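Local atomic coordinates of N-acetylmuramoyl-L-alanine amidase (Peptoclostridium difficile, PDB entry 4RN7), a protein that probably cleaves the amide bond between N-acetylmuramic acid and L-alanine in peptidoglycan with a bound zinc ion, this chain being its amidase domain. Residues A[22-27]-A[156-161]; A[52-55]-A[60-63]; A[113-118]-A[124-129]. All blocks are in the same frame, centred on the assembly; numbering follows the deposited sequence. Where two conformers were deposited one is given.

In the fold
None of the three contacts sits in the deep core: contacts 1 and 2 are partly buried and contact 3 lies at the surface. Contacts 2 and 3 both reach the central mixed sheet, at its two outermost strands, 49-53 and 126-131, with centres about 24 Å apart. Contact 1 involves no strand; it joins the loop leading to helix 28-44 with the short helix 155-161, bringing together parts of the chain far apart in sequence. Its chemistry is polar, a glutamate among hydroxyls and an arginine. Contact 2 is a single isoleucine methyl pressed on backbone and CB atoms beside Arg55, whose side chain lies near the zinc ligands, whereas contact 3 combines an amide-carboxylate bond with a little aliphatic packing.

Contact 1: residues A[22-27]-A[156-161]; sequences KTSNRY and SEEQKI
Thr23 OG1 donates a hydrogen bond of 2.7 Å to Glu158 OE1, the shortest sound polar link between loop 22-27 and helix 156-161. It arrives on the syn side of the carboxylate, 21° out of its plane. The two side chains run past each other in opposite senses, which brings Thr23 CG2 alongside the same oxygen, 3.6 Å from Glu158 OE1. Glu158 spans the gap with CG anti to the backbone N (chi1 170°) and a straight chain beyond, carrying its carboxylate from the helix to the loop. The other oxygen faces Arg26: Arg26 NH1 lies 3.4 Å from Glu158 OE2 in a salt bridge whose hydrogen bond is weak, at the edge of the guanidinium, whose plane stands 86° from the carboxylate. Ser21, one residue earlier in the same loop, hydrogen-bonds to Thr23 OG1; its bonds to Ser24 OG and Glu158 OE2 are less sure, as those two atoms are modelled too close. The Thr23-Glu158 bond joins the helix after strand 144-151 to the loop that ends at Tyr27, N-cap of helix 28-44, whose first residue, Glu28, is a ligand of the zinc site of the amidase fold.

Contact 2: residues A[52-55]-A[60-63]; sequences VVSR and YISL
Ile61 makes nearly all of the contact from the side of segment 60-63, and does so through one methyl. With CG1 anti to its own carbonyl carbon (chi1 -53°) and the chain extended to the end (chi2 180°), CD1 is pushed out as the foremost atom toward the end of strand 49-53. There it abuts the backbone: Ile61 CD1 lies 3.0 Å from Ser54 O, a tight fit for a methyl against a carbonyl oxygen. The same methyl also touches Ser54 CB, at 4.1 Å from Ile61 CD1, and Arg55 CB, at 3.9 Å from that CD1, so it rests against the turn where the chain leaves the strand. The polar ends of both partners are engaged elsewhere. Ser54 OG bonds to Asp9, while the guanidinium of Arg55 is held by backbone carbonyls of Pro10, Gly11, Lys29 and Asp57, with its side chain about 5 Å from that of the zinc ligand His12. Segment 60-63 belongs to a beta-alpha-beta crossover, in which the chain leaves edge strand 49-53, passes through helix 63-72 and re-enters the sheet as parallel strand 77-84, on the far side of strand 4-10. Ile61 O accepts from Arg66 NE within that helix. Next, Ser62 is the N-cap, its OG taking the amide N of Asp65. Leu63 then begins the helix and turns to a different neighbour, packing on Phe134 and the start of helix 135-139.

Contact 3: residues A[113-118]-A[124-129]; sequences TVQSTI and VRDRGI
The second half of a beta-alpha-beta unit, strand 95-99, helix 107-122 and strand 126-131, is closed here by Gln115 of the helix and Asp126 to Ile129 of the strand. Helix segment 113-118 and strand 126-129 run nearly antiparallel (167°), their axes 8.3 Å apart at closest approach. Gln115 NE2 donates to Asp126 OD1 at 2.9 Å with an N-H...O angle of 156°, meeting the oxygen from above the carboxylate plane. From the opposite face of that plane, Gly128 N reaches Asp126 OD1 at 3.0 Å, closing an Asx turn, so one oxygen is gripped by two N-H groups. Gln115 starts out stretched away from its own N and then kinks at chi2 (77°), which lays Gln115 CD 3.5 Å from Gly128 O. The amide is held further by strand 95-99: OE1 bonds to Thr97 OG1, and NE2 also reaches Ile95 O. Nearer the helix, Gln115 CB packs on Ile129 CG2 at 3.9 Å. Arg127 turns its charge elsewhere, to a salt bridge with Glu96. One buried glutamine thus ties the helix to both neighbouring parallel strands at the edge of the sheet, in the crossover geometry characteristic of alpha/beta folds.

Contact 1: residues A[22-27]-A[156-161]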
loop_
_atom_site.group_PDB
_atom_site.type_symbol
_atom_site.label_atom_id
_atom_site.label_comp_id
_atom_site.label_asym_id
_atom_site.label_seq_id
_atom_site.Cartn_x
_atom_site.Cartn_y
_atom_site.Cartn_z
ATOM N N LYS A 22 -10.876 18.080 -1.101
ATOM C CA LYS A 22 -11.720 19.215 -1.460
ATOM C C LYS A 22 -11.806 20.199 -0.301
ATOM O O LYS A 22 -12.266 21.329 -0.458
ATOM C CB LYS A 22 -13.126 18.729 -1.822
ATOM C CG LYS A 22 -13.426 18.696 -3.320
ATOM C CD LYS A 22 -14.781 18.046 -3.595
ATOM C CE LYS A 22 -15.181 18.161 -5.060
ATOM N N THR A 23 -11.346 19.753 0.861
ATOM C CA THR A 23 -11.408 20.535 2.087
ATOM C C THR A 23 -10.164 21.402 2.256
ATOM O O THR A 23 -10.252 22.572 2.632
ATOM C CB THR A 23 -11.497 19.605 3.323
ATOM O OG1 THR A 23 -10.224 18.988 3.561
ATOM C CG2 THR A 23 -12.544 18.520 3.114
ATOM N N SER A 24 -9.009 20.818 1.950
ATOM C CA SER A 24 -7.738 21.321 2.447
ATOM C C SER A 24 -6.631 21.325 1.396
ATOM O O SER A 24 -5.504 21.734 1.684
ATOM C CB SER A 24 -7.299 20.445 3.617
ATOM O OG SER A 24 -7.422 19.074 3.276
ATOM N N ASN A 25 -6.952 20.870 0.188
ATOM C CA ASN A 25 -5.958 20.738 -0.876
ATOM C C ASN A 25 -4.690 20.034 -0.405
ATOM O O ASN A 25 -3.582 20.560 -0.518
ATOM C CB ASN A 25 -5.649 22.095 -1.517
ATOM C CG ASN A 25 -6.836 22.653 -2.289
ATOM O OD1 ASN A 25 -7.523 21.922 -3.003
ATOM N ND2 ASN A 25 -7.085 23.948 -2.142
ATOM N N ARG A 26 -4.884 18.859 0.180
ATOM C CA ARG A 26 -3.796 17.938 0.429
ATOM C C ARG A 26 -3.852 16.943 -0.706
ATOM O O ARG A 26 -4.937 16.682 -1.240
ATOM C CB ARG A 26 -4.000 17.212 1.753
ATOM C CG ARG A 26 -3.881 18.106 2.971
ATOM C CD ARG A 26 -3.791 17.275 4.239
ATOM N NE ARG A 26 -3.448 18.092 5.398
ATOM C CZ ARG A 26 -4.342 18.651 6.204
ATOM N NH1 ARG A 26 -5.637 18.474 5.983
ATOM N NH2 ARG A 26 -3.948 19.383 7.235
ATOM N N TYR A 27 -2.693 16.403 -1.077
ATOM C CA TYR A 27 -2.600 15.472 -2.196
ATOM C C TYR A 27 -2.308 14.067 -1.736
ATOM O O TYR A 27 -1.421 13.852 -0.911
ATOM C CB TYR A 27 -1.459 15.876 -3.128
ATOM C CG TYR A 27 -1.571 17.280 -3.641
ATOM C CD1 TYR A 27 -2.778 17.770 -4.112
ATOM C CD2 TYR A 27 -0.467 18.121 -3.646
ATOM C CE1 TYR A 27 -2.884 19.065 -4.581
ATOM C CE2 TYR A 27 -0.561 19.414 -4.116
ATOM C CZ TYR A 27 -1.773 19.881 -4.578
ATOM O OH TYR A 27 -1.873 21.170 -5.049
ATOM N N SER A 156 -13.963 12.922 7.367
ATOM C CA SER A 156 -13.538 12.128 8.527
ATOM C C SER A 156 -12.293 11.260 8.263
ATOM O O SER A 156 -11.396 11.173 9.115
ATOM C CB SER A 156 -14.695 11.266 9.060
ATOM O OG SER A 156 -14.981 10.193 8.172
ATOM N N GLU A 157 -12.217 10.633 7.086
ATOM C CA GLU A 157 -11.120 9.726 6.777
ATOM C C GLU A 157 -9.841 10.534 6.618
ATOM O O GLU A 157 -8.763 10.112 7.040
ATOM C CB GLU A 157 -11.378 9.010 5.453
ATOM C CG GLU A 157 -12.539 8.059 5.442
ATOM C CD GLU A 157 -12.158 6.720 6.003
ATOM O OE1 GLU A 157 -11.611 5.890 5.239
ATOM O OE2 GLU A 157 -12.402 6.509 7.207
ATOM N N GLU A 158 -9.968 11.693 5.982
ATOM C CA GLU A 158 -8.825 12.577 5.796
ATOM C C GLU A 158 -8.210 12.963 7.153
ATOM O O GLU A 158 -6.989 12.983 7.291
ATOM C CB GLU A 158 -9.241 13.818 5.010
ATOM C CG GLU A 158 -8.168 14.902 4.966
ATOM C CD GLU A 158 -8.605 16.130 4.201
ATOM O OE1 GLU A 158 -9.828 16.335 4.050
ATOM O OE2 GLU A 158 -7.720 16.892 3.761
ATOM N N GLN A 159 -9.042 13.216 8.161
ATOM C CA GLN A 159 -8.517 13.587 9.480
ATOM C C GLN A 159 -7.711 12.461 10.122
ATOM O O GLN A 159 -6.804 12.716 10.918
ATOM C CB GLN A 159 -9.633 14.034 10.423
ATOM C CG GLN A 159 -10.227 15.392 10.068
ATOM C CD GLN A 159 -9.182 16.499 10.011
ATOM O OE1 GLN A 159 -8.395 16.681 10.942
ATOM N NE2 GLN A 159 -9.186 17.253 8.924
ATOM N N LYS A 160 -8.054 11.218 9.785
ATOM C CA LYS A 160 -7.249 10.069 10.211
ATOM C C LYS A 160 -5.989 9.924 9.377
ATOM O O LYS A 160 -4.905 9.770 9.922
ATOM C CB LYS A 160 -8.065 8.776 10.112
ATOM C CG LYS A 160 -9.236 8.721 11.093
ATOM C CD LYS A 160 -10.038 7.453 10.886
ATOM C CE LYS A 160 -11.163 7.335 11.904
ATOM N NZ LYS A 160 -12.189 8.427 11.822
ATOM N N ILE A 161 -6.148 9.938 8.057
ATOM C CA ILE A 161 -5.031 9.734 7.128
ATOM C C ILE A 161 -3.877 10.703 7.382
ATOM O O ILE A 161 -2.704 10.329 7.248
ATOM C CB ILE A 161 -5.512 9.849 5.668
ATOM C CG1 ILE A 161 -6.480 8.705 5.342
ATOM C CG2 ILE A 161 -4.332 9.771 4.690
ATOM C CD1 ILE A 161 -7.334 8.945 4.087
#

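Contact 2: residues A[52-55]-A[60-63]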
loop_
_atom_site.group_PDB
_atom_site.type_symbol
_atom_site.label_atom_id
_atom_site.label_comp_id
_atom_site.label_asym_id
_atom_site.label_seq_id
_atom_site.Cartn_x
_atom_site.Cartn_y
_atom_site.Cartn_z
ATOM N N VAL A 52 13.003 -2.192 -0.627
ATOM C CA VAL A 52 13.271 -1.439 -1.841
ATOM C C VAL A 52 12.037 -0.578 -2.054
ATOM O O VAL A 52 10.920 -1.066 -1.899
ATOM C CB VAL A 52 13.466 -2.377 -3.036
ATOM C CG1 VAL A 52 13.700 -1.582 -4.313
ATOM C CG2 VAL A 52 14.621 -3.328 -2.769
ATOM N N VAL A 53 12.213 0.704 -2.365
ATOM C CA VAL A 53 11.040 1.565 -2.559
ATOM C C VAL A 53 11.066 2.157 -3.959
ATOM O O VAL A 53 12.140 2.412 -4.501
ATOM C CB VAL A 53 10.966 2.710 -1.517
ATOM C CG1 VAL A 53 11.010 2.151 -0.103
ATOM C CG2 VAL A 53 12.095 3.702 -1.726
ATOM N N SER A 54 9.906 2.381 -4.565
ATOM C CA SER A 54 9.929 2.958 -5.907
ATOM C C SER A 54 10.338 4.427 -5.845
ATOM O O SER A 54 10.977 4.951 -6.765
ATOM C CB SER A 54 8.598 2.776 -6.623
ATOM O OG SER A 54 7.560 3.399 -5.906
ATOM N N ARG A 55 10.009 5.090 -4.743
ATOM C CA ARG A 55 10.432 6.467 -4.573
ATOM C C ARG A 55 10.533 6.833 -3.103
ATOM O O ARG A 55 9.805 6.280 -2.271
ATOM C CB ARG A 55 9.486 7.419 -5.306
ATOM C CG ARG A 55 8.075 7.418 -4.754
ATOM C CD ARG A 55 7.170 8.380 -5.522
ATOM N NE ARG A 55 5.802 8.380 -4.973
ATOM C CZ ARG A 55 5.301 9.355 -4.226
ATOM N NH1 ARG A 55 6.052 10.403 -3.920
ATOM N NH2 ARG A 55 4.045 9.294 -3.782
ATOM N N TYR A 60 7.859 11.721 -10.103
ATOM C CA TYR A 60 6.914 11.057 -10.996
ATOM C C TYR A 60 7.481 9.711 -11.437
ATOM O O TYR A 60 8.628 9.641 -11.902
ATOM C CB TYR A 60 6.629 11.916 -12.241
ATOM C CG TYR A 60 5.709 11.219 -13.219
ATOM C CD1 TYR A 60 6.212 10.394 -14.217
ATOM C CD2 TYR A 60 4.330 11.359 -13.121
ATOM C CE1 TYR A 60 5.371 9.737 -15.095
ATOM C CE2 TYR A 60 3.484 10.706 -13.992
ATOM C CZ TYR A 60 4.004 9.896 -14.973
ATOM O OH TYR A 60 3.150 9.254 -15.838
ATOM N N ILE A 61 6.684 8.650 -11.316
ATOM C CA ILE A 61 7.050 7.356 -11.887
ATOM C C ILE A 61 5.859 6.714 -12.604
ATOM O O ILE A 61 4.787 6.561 -12.009
ATOM C CB ILE A 61 7.557 6.388 -10.814
ATOM C CG1 ILE A 61 8.686 7.025 -10.001
ATOM C CG2 ILE A 61 8.013 5.077 -11.444
ATOM C CD1 ILE A 61 9.220 6.114 -8.944
ATOM N N SER A 62 6.040 6.347 -13.876
ATOM C CA SER A 62 4.948 5.724 -14.633
ATOM C C SER A 62 4.577 4.348 -14.070
ATOM O O SER A 62 5.369 3.737 -13.352
ATOM C CB SER A 62 5.312 5.592 -16.105
ATOM O OG SER A 62 6.265 4.561 -16.312
ATOM N N LEU A 63 3.376 3.856 -14.382
ATOM C CA LEU A 63 2.966 2.540 -13.884
ATOM C C LEU A 63 3.878 1.444 -14.433
ATOM O O LEU A 63 4.284 0.543 -13.692
ATOM C CB LEU A 63 1.510 2.236 -14.258
ATOM C CG LEU A 63 0.502 3.242 -13.718
ATOM C CD1 LEU A 63 -0.920 2.847 -14.104
ATOM C CD2 LEU A 63 0.649 3.343 -12.216
#

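Contact 3: residues A[113-118]-A[124-129]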
loop_
_atom_site.group_PDB
_atom_site.type_symbol
_atom_site.label_atom_id
_atom_site.label_comp_id
_atom_site.label_asym_id
_atom_site.label_seq_id
_atom_site.Cartn_x
_atom_site.Cartn_y
_atom_site.Cartn_z
ATOM N N THR A 113 -4.360 -11.625 4.370
ATOM C CA THR A 113 -3.586 -11.571 5.606
ATOM C C THR A 113 -3.299 -10.121 6.008
ATOM O O THR A 113 -3.540 -9.729 7.158
ATOM C CB THR A 113 -2.288 -12.389 5.483
ATOM O OG1 THR A 113 -2.625 -13.754 5.215
ATOM C CG2 THR A 113 -1.477 -12.321 6.766
ATOM N N VAL A 114 -2.808 -9.330 5.058
ATOM C CA VAL A 114 -2.548 -7.913 5.309
ATOM C C VAL A 114 -3.840 -7.166 5.668
ATOM O O VAL A 114 -3.890 -6.458 6.678
ATOM C CB VAL A 114 -1.821 -7.255 4.126
ATOM C CG1 VAL A 114 -1.858 -5.730 4.242
ATOM C CG2 VAL A 114 -0.369 -7.755 4.059
ATOM N N GLN A 115 -4.886 -7.345 4.866
ATOM C CA GLN A 115 -6.182 -6.705 5.153
ATOM C C GLN A 115 -6.725 -7.019 6.552
ATOM O O GLN A 115 -7.117 -6.109 7.290
ATOM C CB GLN A 115 -7.215 -7.082 4.088
ATOM C CG GLN A 115 -8.625 -6.566 4.369
ATOM C CD GLN A 115 -8.782 -5.091 4.051
ATOM O OE1 GLN A 115 -7.976 -4.510 3.322
ATOM N NE2 GLN A 115 -9.832 -4.476 4.594
ATOM N N SER A 116 -6.745 -8.296 6.923
ATOM C CA SER A 116 -7.246 -8.678 8.237
ATOM C C SER A 116 -6.402 -8.100 9.369
ATOM O O SER A 116 -6.930 -7.708 10.408
ATOM C CB SER A 116 -7.325 -10.197 8.353
ATOM O OG SER A 116 -8.282 -10.704 7.448
ATOM N N THR A 117 -5.091 -8.039 9.161
ATOM C CA THR A 117 -4.193 -7.540 10.193
ATOM C C THR A 117 -4.374 -6.028 10.373
ATOM O O THR A 117 -4.403 -5.524 11.505
ATOM C CB THR A 117 -2.730 -7.888 9.863
ATOM O OG1 THR A 117 -2.617 -9.308 9.680
ATOM C CG2 THR A 117 -1.819 -7.462 11.003
ATOM N N ILE A 118 -4.501 -5.316 9.256
ATOM C CA ILE A 118 -4.761 -3.881 9.290
ATOM C C ILE A 118 -6.014 -3.622 10.120
ATOM O O ILE A 118 -5.995 -2.794 11.031
ATOM C CB ILE A 118 -4.965 -3.296 7.875
ATOM C CG1 ILE A 118 -3.655 -3.271 7.095
ATOM C CG2 ILE A 118 -5.498 -1.874 7.961
ATOM C CD1 ILE A 118 -3.846 -2.925 5.622
ATOM N N VAL A 124 -10.672 -0.063 11.518
ATOM C CA VAL A 124 -11.374 0.700 10.507
ATOM C C VAL A 124 -12.366 -0.254 9.878
ATOM O O VAL A 124 -12.335 -1.459 10.142
ATOM C CB VAL A 124 -10.400 1.149 9.413
ATOM C CG1 VAL A 124 -9.430 2.160 9.968
ATOM C CG2 VAL A 124 -9.642 -0.045 8.879
ATOM N N ARG A 125 -13.229 0.286 9.028
ATOM C CA ARG A 125 -14.231 -0.512 8.341
ATOM C C ARG A 125 -13.533 -1.467 7.381
ATOM O O ARG A 125 -12.666 -1.052 6.608
ATOM C CB ARG A 125 -15.181 0.418 7.593
ATOM C CG ARG A 125 -16.208 -0.259 6.724
ATOM C CD ARG A 125 -17.329 0.729 6.413
ATOM N NE ARG A 125 -18.062 0.360 5.211
ATOM C CZ ARG A 125 -19.160 -0.387 5.214
ATOM N NH1 ARG A 125 -19.655 -0.845 6.360
ATOM N NH2 ARG A 125 -19.764 -0.678 4.069
ATOM N N ASP A 126 -13.902 -2.744 7.448
ATOM C CA ASP A 126 -13.257 -3.788 6.645
ATOM C C ASP A 126 -13.965 -3.939 5.291
ATOM O O ASP A 126 -14.995 -4.607 5.186
ATOM C CB ASP A 126 -13.246 -5.099 7.453
ATOM C CG ASP A 126 -12.607 -6.257 6.722
ATOM O OD1 ASP A 126 -12.058 -6.073 5.617
ATOM O OD2 ASP A 126 -12.646 -7.376 7.279
ATOM N N ARG A 127 -13.414 -3.297 4.262
ATOM C CA ARG A 127 -13.984 -3.354 2.919
ATOM C C ARG A 127 -13.554 -4.618 2.169
ATOM O O ARG A 127 -13.980 -4.846 1.034
ATOM C CB ARG A 127 -13.610 -2.103 2.116
ATOM C CG ARG A 127 -14.105 -0.799 2.737
ATOM C CD ARG A 127 -13.666 0.427 1.933
ATOM N NE ARG A 127 -14.248 0.455 0.593
ATOM C CZ ARG A 127 -15.424 1.006 0.311
ATOM N NH1 ARG A 127 -16.146 1.575 1.267
ATOM N NH2 ARG A 127 -15.887 0.983 -0.927
ATOM N N GLY A 128 -12.723 -5.439 2.810
ATOM C CA GLY A 128 -12.338 -6.727 2.250
ATOM C C GLY A 128 -11.248 -6.623 1.203
ATOM O O GLY A 128 -10.559 -5.607 1.113
ATOM N N ILE A 129 -11.099 -7.684 0.413
ATOM C CA ILE A 129 -10.101 -7.718 -0.649
ATOM C C ILE A 129 -10.800 -7.738 -2.008
ATOM O O ILE A 129 -11.940 -8.211 -2.122
ATOM C CB ILE A 129 -9.158 -8.926 -0.502
ATOM C CG1 ILE A 129 -9.923 -10.246 -0.661
ATOM C CG2 ILE A 129 -8.454 -8.876 0.849
ATOM C CD1 ILE A 129 -9.021 -11.481 -0.680
#